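Local coordinates for pyruvate-formate lyase-activating enzyme (Bacteroides vulgatus ATCC 8482, PDB 3CAN), which belongs to the radical SAM superfamily, whose members are built on a parallel beta/alpha, partial TIM-barrel fold, at residues 100-103 and 104-107; 169-173 and 174-178. All coordinates share one frame; numbering follows the deposited sequence.

Contact 1: residues 100-103 and 104-107; sequences PLIE and GVNA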
loop_
_atom_site.group_PDB
_atom_site.type_symbol
_atom_site.label_atom_id
_atom_site.label_comp_id
_atom_site.label_asym_id
_atom_site.label_seq_id
_atom_site.Cartn_x
_atom_site.Cartn_y
_atom_site.Cartn_z
ATOM N N PRO A 100 10.444 3.249 4.549
ATOM C CA PRO A 100 10.358 2.038 5.351
ATOM C C PRO A 100 11.323 2.236 6.501
ATOM O O PRO A 100 12.497 2.497 6.260
ATOM C CB PRO A 100 10.798 0.934 4.377
ATOM C CG PRO A 100 10.652 1.543 3.000
ATOM C CD PRO A 100 11.008 2.979 3.214
ATOM N N LEU A 101 10.808 2.209 7.728
ATOM C CA LEU A 101 11.542 2.683 8.893
ATOM C C LEU A 101 12.036 1.478 9.687
ATOM O O LEU A 101 11.238 0.729 10.240
ATOM C CB LEU A 101 10.636 3.569 9.747
ATOM C CG LEU A 101 11.308 4.403 10.842
ATOM C CD1 LEU A 101 12.310 5.426 10.265
ATOM C CD2 LEU A 101 10.258 5.109 11.684
ATOM N N ILE A 102 13.354 1.298 9.700
ATOM C CA ILE A 102 13.987 0.083 10.210
ATOM C C ILE A 102 15.020 0.478 11.257
ATOM O O ILE A 102 16.003 1.145 10.939
ATOM C CB ILE A 102 14.689 -0.703 9.072
ATOM C CG1 ILE A 102 13.739 -0.913 7.878
ATOM C CG2 ILE A 102 15.211 -2.051 9.597
ATOM C CD1 ILE A 102 14.421 -1.111 6.534
ATOM N N GLU A 103 14.770 0.090 12.506
ATOM C CA GLU A 103 15.713 0.327 13.581
ATOM C C GLU A 103 16.958 -0.488 13.264
ATOM O O GLU A 103 16.863 -1.706 13.053
ATOM C CB GLU A 103 15.104 -0.098 14.914
ATOM C CG GLU A 103 16.005 0.075 16.117
ATOM C CD GLU A 103 16.428 1.508 16.351
ATOM O OE1 GLU A 103 15.556 2.404 16.392
ATOM O OE2 GLU A 103 17.637 1.736 16.525
ATOM N N GLY A 104 18.101 0.194 13.224
ATOM C CA GLY A 104 19.368 -0.400 12.815
ATOM C C GLY A 104 19.805 -0.077 11.398
ATOM O O GLY A 104 20.952 -0.335 11.036
ATOM N N VAL A 105 18.910 0.505 10.597
ATOM C CA VAL A 105 19.224 0.855 9.211
ATOM C C VAL A 105 19.069 2.360 8.924
ATOM O O VAL A 105 19.979 2.982 8.365
ATOM C CB VAL A 105 18.329 0.065 8.235
ATOM C CG1 VAL A 105 18.621 0.446 6.784
ATOM C CG2 VAL A 105 18.518 -1.442 8.458
ATOM N N ASN A 106 17.926 2.932 9.286
ATOM C CA ASN A 106 17.592 4.304 8.856
ATOM C C ASN A 106 16.695 5.114 9.795
ATOM O O ASN A 106 16.200 6.164 9.403
ATOM C CB ASN A 106 16.957 4.266 7.458
ATOM C CG ASN A 106 15.602 3.552 7.449
ATOM O OD1 ASN A 106 15.106 3.134 8.496
ATOM N ND2 ASN A 106 15.015 3.413 6.275
ATOM N N ALA A 107 16.488 4.634 11.022
ATOM C CA ALA A 107 15.642 5.334 11.994
ATOM C C ALA A 107 16.453 6.221 12.932
ATOM O O ALA A 107 15.912 6.790 13.896
ATOM C CB ALA A 107 14.783 4.314 12.799
HETATM O O HOH W 1 16.831 4.853 16.019
#
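The carboxamide of Asn106 reaches back over the main chain of Pro100, Leu101 and Ile102, closing the beta-alpha turn that leads from strand 95-101 of the parallel sheet towards helix 109-121. Both ends of the amide are used. ND2 donates to Pro100 O at 2.7 Å, nearly along the carbonyl axis and within the plane of the amide, while OD1 accepts from Ile102 N at 2.8 Å, in its own carbonyl plane. With CG set between the backbone N and the carbonyl carbon (chi1 66°) and chi2 close to zero, the flat group spans the two peptide units that flank Leu101, and this two-point grip fixes its rotation. ND2 also donates to Lys63 O, so the amide ties the turn to a neighbouring loop as well.

A second fastening centres on Ile102 O, which accepts from both Val105 N (3.0 Å) and Asn106 N (3.1 Å). The first of these bonds closes a type II beta turn with Glu103 and Gly104 at its centre; the positive phi of Gly104 (102°) suits a residue without CB. The side chains of Ile102 and Val105, at the first and last positions of the turn, run side by side, CG2 against CG2 at 3.6 Å; Val105 continues onto Val69 and Phe73 of helix 67-74. Leu101 extends CD1 to Ala107 CB at 3.7 Å, and Ala107 in turn packs on Val163 of helix 161-173. The Glu103 side chain bends at chi2 (61°), which brings its carboxylate to a bridging water: that water donates to Glu103 OE1 at 2.8 Å and, more weakly, to Ala107 O.

Contact 2: residues 169-173 and 174-178; sequences QILTD and YGLKA
Leu171 O is approached by two main-chain donors as the helix ends: Leu176 N at 3.1 Å and Tyr174 N, whose bond is weak. Tyr174 N also keeps a helical bond to Ile170 O at 3.2 Å, so its one hydrogen is shared between successive carbonyls. One residue on, Gly175 N closes on Thr172 O at 2.9 Å, and Gly175 takes the positive phi (83°) that turns the chain out of the helix.

The Tyr174 ring lies alongside Ile170, its CD1 edge meeting Ile170 O in the ring plane. Having CG anti to the carbonyl carbon (chi1 -80°) sends the ring outward from the helix beside Ile170, where it also rests on Ala116 of helix 109-121. On another side of the turn Leu171 and Leu176 cross at an angle, CD2 to CD1, while Leu171 CD1 touches Ala178 CB at 3.8 Å; both leucines pack on Ile129 of strand 128-133. A water donates to Thr172 OG1 and Leu176 O and accepts from Ala178 N, linking the last helical turn to the outgoing chain; Thr172 OG1 is also bonded to Ile168 O. Further round the helix, Gln169 NE2 donates to Asp173 OD1 at 2.7 Å, from above the carboxylate plane. The paired bonds from Leu176 N and Gly175 N, with Gly175 as the C-prime residue, define a Schellman motif ending helix 161-173.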
loop_
_atom_site.group_PDB
_atom_site.type_symbol
_atom_site.label_atom_id
_atom_site.label_comp_id
_atom_site.label_asym_id
_atom_site.label_seq_id
_atom_site.Cartn_x
_atom_site.Cartn_y
_atom_site.Cartn_z
ATOM N N GLN A 169 8.048 13.798 14.753
ATOM C CA GLN A 169 8.303 15.130 15.288
ATOM C C GLN A 169 9.371 15.871 14.491
ATOM O O GLN A 169 9.219 17.055 14.206
ATOM C CB GLN A 169 8.720 15.073 16.761
ATOM C CG GLN A 169 8.777 16.437 17.434
ATOM C CD GLN A 169 7.416 17.123 17.441
ATOM O OE1 GLN A 169 6.445 16.586 17.968
ATOM N NE2 GLN A 169 7.340 18.301 16.837
ATOM N N ILE A 170 10.457 15.179 14.161
ATOM C CA ILE A 170 11.542 15.772 13.372
ATOM C C ILE A 170 10.997 16.314 12.052
ATOM O O ILE A 170 11.213 17.469 11.690
ATOM C CB ILE A 170 12.661 14.739 13.085
ATOM C CG1 ILE A 170 13.425 14.404 14.374
ATOM C CG2 ILE A 170 13.637 15.270 12.030
ATOM C CD1 ILE A 170 14.200 13.097 14.310
ATOM N N LEU A 171 10.279 15.471 11.322
ATOM C CA LEU A 171 9.752 15.881 10.032
ATOM C C LEU A 171 8.789 17.076 10.177
ATOM O O LEU A 171 8.854 18.031 9.395
ATOM C CB LEU A 171 9.085 14.684 9.340
ATOM C CG LEU A 171 10.051 13.577 8.918
ATOM C CD1 LEU A 171 9.299 12.264 8.621
ATOM C CD2 LEU A 171 10.909 14.031 7.719
ATOM N N THR A 172 7.932 17.021 11.194
ATOM C CA THR A 172 7.000 18.094 11.503
ATOM C C THR A 172 7.747 19.386 11.836
ATOM O O THR A 172 7.360 20.462 11.377
ATOM C CB THR A 172 6.063 17.697 12.671
ATOM O OG1 THR A 172 5.385 16.466 12.353
ATOM C CG2 THR A 172 5.033 18.781 12.934
ATOM N N ASP A 173 8.821 19.273 12.620
ATOM C CA ASP A 173 9.644 20.430 12.987
ATOM C C ASP A 173 10.247 21.153 11.779
ATOM O O ASP A 173 10.478 22.359 11.840
ATOM C CB ASP A 173 10.772 20.018 13.949
ATOM C CG ASP A 173 10.277 19.702 15.363
ATOM O OD1 ASP A 173 9.129 20.047 15.721
ATOM O OD2 ASP A 173 11.059 19.094 16.128
ATOM N N TYR A 174 10.502 20.417 10.692
ATOM C CA TYR A 174 11.035 20.992 9.452
ATOM C C TYR A 174 9.933 21.450 8.495
ATOM O O TYR A 174 10.206 21.824 7.348
ATOM C CB TYR A 174 11.958 19.984 8.753
ATOM C CG TYR A 174 13.345 19.914 9.339
ATOM C CD1 TYR A 174 13.667 18.974 10.306
ATOM C CD2 TYR A 174 14.353 20.773 8.897
ATOM C CE1 TYR A 174 14.951 18.902 10.849
ATOM C CE2 TYR A 174 15.632 20.713 9.434
ATOM C CZ TYR A 174 15.932 19.764 10.401
ATOM O OH TYR A 174 17.214 19.684 10.926
ATOM N N GLY A 175 8.687 21.425 8.963
ATOM C CA GLY A 175 7.560 21.933 8.191
ATOM C C GLY A 175 6.984 20.969 7.176
ATOM O O GLY A 175 6.263 21.387 6.270
ATOM N N LEU A 176 7.246 19.682 7.374
ATOM C CA LEU A 176 6.777 18.637 6.482
ATOM C C LEU A 176 5.593 17.886 7.098
ATOM O O LEU A 176 5.414 17.868 8.324
ATOM C CB LEU A 176 7.919 17.671 6.172
ATOM C CG LEU A 176 9.131 18.290 5.474
ATOM C CD1 LEU A 176 10.367 17.406 5.678
ATOM C CD2 LEU A 176 8.855 18.520 3.987
ATOM N N LYS A 177 4.780 17.299 6.233
ATOM C CA LYS A 177 3.613 16.516 6.635
ATOM C C LYS A 177 3.996 15.046 6.650
ATOM O O LYS A 177 4.403 14.492 5.626
ATOM C CB LYS A 177 2.465 16.721 5.649
ATOM C CG LYS A 177 2.004 18.157 5.487
ATOM C CD LYS A 177 0.927 18.259 4.420
ATOM C CE LYS A 177 0.455 19.693 4.249
ATOM N NZ LYS A 177 -0.373 19.875 3.020
ATOM N N ALA A 178 3.854 14.418 7.809
ATOM C CA ALA A 178 4.276 13.038 8.002
ATOM C C ALA A 178 3.267 12.244 8.808
ATOM O O ALA A 178 2.536 12.802 9.654
ATOM C CB ALA A 178 5.620 13.000 8.687
HETATM O O HOH W 2 3.957 16.316 10.050
#

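Contact 1 precedes contact 2 along the chain, and their centres lie about 17 Å apart; the nearest atoms are about 7 Å from each other, without touching. Both are connections of the same parallel beta/alpha fold, but of opposite sense. Residues 100-107 lead out of strand 95-101 towards helix 109-121, whereas residues 169-178 leave helix 161-173 for strand 178-180, outermost within this chain. Strand 128-133 lies between those two strands in the sheet. Helix 161-173 joins the regions: Val163 and Cys167 pack against contact 1, and its last residues form contact 2. Helix 109-121 follows contact 1 and packs against contact 2, so both turns adjoin the same pair of helices.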